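Local atomic coordinates of gamma-glutamyltranspeptidase (PDB entry 6J3A), a protein that probably transfers or hydrolyses gamma-glutamyl groups, as an LmbA-like gamma-glutamyltranspeptidase of the Ntn-hydrolase clan. Residues D346-E351 with R574-T579. Sequence-based numbering, arbitrary orientation.
Sequences DKASHE and RGHEVT
A348 N and H350 NE2 each donate to a carbonyl of the Schellman motif that ends helix 565-573. The contact lies at the surface of the gamma-glutamyltranspeptidase fold, its centre about 28 Å from the centre of the chain. G575, at positive phi, is the C-prime residue of the motif: H576 N returns to L571 O and G575 N to R572 O. The turn leaves R574 O and G575 O to accept from the loop 346-351. A348 N lies 2.7 Å from R574 O, nearly in line with its C=O bond (175° at the oxygen), although the N-H itself is bent. H350 reaches the next carbonyl with its ring edge: NE2 stands 2.8 Å from G575 O, its N-H points almost straight at the acceptor (174°), and the oxygen lies in the ring plane. CG of H350 lies anti to the carbonyl carbon, beside the backbone N; the end of the ring comes nearer the turn than CB does, and CE1 also meets E577 CG at 3.8 Å. An alanine at H350 would probably leave G575 O without this donor and E577 CG without its ring neighbour. A third bond is weak: R574 NE approaches D346 O at 3.3 Å, with the oxygen at the guanidinium edge. The stronger polar partner of R574 is D300, which forms a salt bridge with NH1. H303, on helix 299-319, is hydrogen-bonded to H576 NE2, and E307 of the same helix accepts from S349 N. One face of the H576 ring receives A348 CB in a CH-pi contact, the methyl carbon 3.4 Å from the ring centroid and only 3° off the normal.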
loop_
_atom_site.group_PDB
_atom_site.type_symbol
_atom_site.label_atom_id
_atom_site.label_comp_id
_atom_site.label_asym_id
_atom_site.label_seq_id
_atom_site.Cartn_x
_atom_site.Cartn_y
_atom_site.Cartn_z
ATOM N N ASP A 346 -31.987 -24.555 12.784
ATOM C CA ASP A 346 -31.759 -24.797 11.357
ATOM C C ASP A 346 -32.188 -23.614 10.494
ATOM O O ASP A 346 -31.556 -23.331 9.472
ATOM C CB ASP A 346 -32.506 -26.052 10.900
ATOM C CG ASP A 346 -31.922 -27.337 11.480
ATOM O OD1 ASP A 346 -30.881 -27.297 12.181
ATOM O OD2 ASP A 346 -32.525 -28.405 11.232
ATOM N N LYS A 347 -33.263 -22.947 10.916
ATOM C CA LYS A 347 -33.824 -21.785 10.220
ATOM C C LYS A 347 -33.343 -20.448 10.796
ATOM O O LYS A 347 -32.866 -20.354 11.936
ATOM C CB LYS A 347 -35.362 -21.840 10.217
ATOM C CG LYS A 347 -35.978 -22.279 8.893
ATOM C CD LYS A 347 -35.491 -23.642 8.401
ATOM C CE LYS A 347 -36.344 -24.190 7.251
ATOM N NZ LYS A 347 -36.678 -23.196 6.182
ATOM N N ALA A 348 -33.484 -19.418 9.975
ATOM C CA ALA A 348 -33.017 -18.085 10.310
ATOM C C ALA A 348 -34.064 -17.416 11.184
ATOM O O ALA A 348 -35.251 -17.417 10.844
ATOM C CB ALA A 348 -32.791 -17.278 9.043
ATOM N N SER A 349 -33.620 -16.870 12.310
ATOM C CA SER A 349 -34.470 -16.100 13.203
ATOM C C SER A 349 -34.764 -14.708 12.610
ATOM O O SER A 349 -33.871 -14.051 12.083
ATOM C CB SER A 349 -33.797 -15.963 14.575
ATOM O OG SER A 349 -34.630 -15.289 15.510
ATOM N N HIS A 350 -36.025 -14.286 12.691
ATOM C CA HIS A 350 -36.462 -12.925 12.343
ATOM C C HIS A 350 -36.842 -12.134 13.603
ATOM O O HIS A 350 -37.414 -11.046 13.517
ATOM C CB HIS A 350 -37.668 -13.002 11.405
ATOM C CG HIS A 350 -37.328 -13.466 10.027
ATOM N ND1 HIS A 350 -37.752 -12.802 8.895
ATOM C CD2 HIS A 350 -36.596 -14.520 9.594
ATOM C CE1 HIS A 350 -37.306 -13.435 7.825
ATOM N NE2 HIS A 350 -36.600 -14.480 8.220
ATOM N N GLU A 351 -36.497 -12.689 14.763
ATOM C CA GLU A 351 -36.972 -12.232 16.059
ATOM C C GLU A 351 -35.784 -11.704 16.855
ATOM O O GLU A 351 -34.664 -12.226 16.746
ATOM C CB GLU A 351 -37.623 -13.399 16.814
ATOM C CG GLU A 351 -39.080 -13.686 16.448
ATOM C CD GLU A 351 -39.262 -14.266 15.051
ATOM O OE1 GLU A 351 -38.657 -15.318 14.745
ATOM O OE2 GLU A 351 -40.022 -13.675 14.251
ATOM N N ARG A 574 -32.698 -21.463 4.123
ATOM C CA ARG A 574 -32.820 -21.453 5.582
ATOM C C ARG A 574 -33.549 -20.218 6.141
ATOM O O ARG A 574 -33.465 -19.931 7.338
ATOM C CB ARG A 574 -31.424 -21.594 6.198
ATOM C CG ARG A 574 -30.733 -22.879 5.770
ATOM C CD ARG A 574 -29.253 -22.917 6.099
ATOM N NE ARG A 574 -29.006 -23.655 7.338
ATOM C CZ ARG A 574 -27.940 -24.418 7.595
ATOM N NH1 ARG A 574 -26.958 -24.574 6.705
ATOM N NH2 ARG A 574 -27.854 -25.044 8.768
ATOM N N GLY A 575 -34.260 -19.499 5.275
ATOM C CA GLY A 575 -35.182 -18.437 5.677
ATOM C C GLY A 575 -34.578 -17.066 5.881
ATOM O O GLY A 575 -35.243 -16.176 6.414
ATOM N N HIS A 576 -33.327 -16.881 5.469
ATOM C CA HIS A 576 -32.708 -15.558 5.488
ATOM C C HIS A 576 -33.288 -14.692 4.382
ATOM O O HIS A 576 -33.568 -15.185 3.288
ATOM C CB HIS A 576 -31.204 -15.658 5.272
ATOM C CG HIS A 576 -30.477 -16.333 6.393
ATOM N ND1 HIS A 576 -29.955 -15.636 7.461
ATOM C CD2 HIS A 576 -30.176 -17.636 6.612
ATOM C CE1 HIS A 576 -29.373 -16.480 8.292
ATOM N NE2 HIS A 576 -29.495 -17.701 7.801
ATOM N N GLU A 577 -33.481 -13.412 4.684
ATOM C CA GLU A 577 -33.757 -12.405 3.664
ATOM C C GLU A 577 -32.421 -11.795 3.206
ATOM O O GLU A 577 -31.897 -10.856 3.809
ATOM C CB GLU A 577 -34.729 -11.344 4.193
ATOM C CG GLU A 577 -36.110 -11.900 4.568
ATOM C CD GLU A 577 -36.859 -12.559 3.410
ATOM O OE1 GLU A 577 -37.598 -13.542 3.662
ATOM O OE2 GLU A 577 -36.709 -12.104 2.251
ATOM N N VAL A 578 -31.886 -12.360 2.127
ATOM C CA VAL A 578 -30.536 -12.066 1.658
ATOM C C VAL A 578 -30.506 -10.955 0.614
ATOM O O VAL A 578 -31.090 -11.087 -0.465
ATOM C CB VAL A 578 -29.894 -13.322 1.032
ATOM C CG1 VAL A 578 -28.508 -13.026 0.465
ATOM C CG2 VAL A 578 -29.805 -14.438 2.061
ATOM N N THR A 579 -29.795 -9.880 0.937
ATOM C CA THR A 579 -29.472 -8.834 -0.032
ATOM C C THR A 579 -28.029 -9.067 -0.515
ATOM O O THR A 579 -27.107 -9.187 0.297
ATOM C CB THR A 579 -29.628 -7.422 0.580
ATOM O OG1 THR A 579 -30.881 -7.319 1.267
ATOM C CG2 THR A 579 -29.604 -6.366 -0.495
#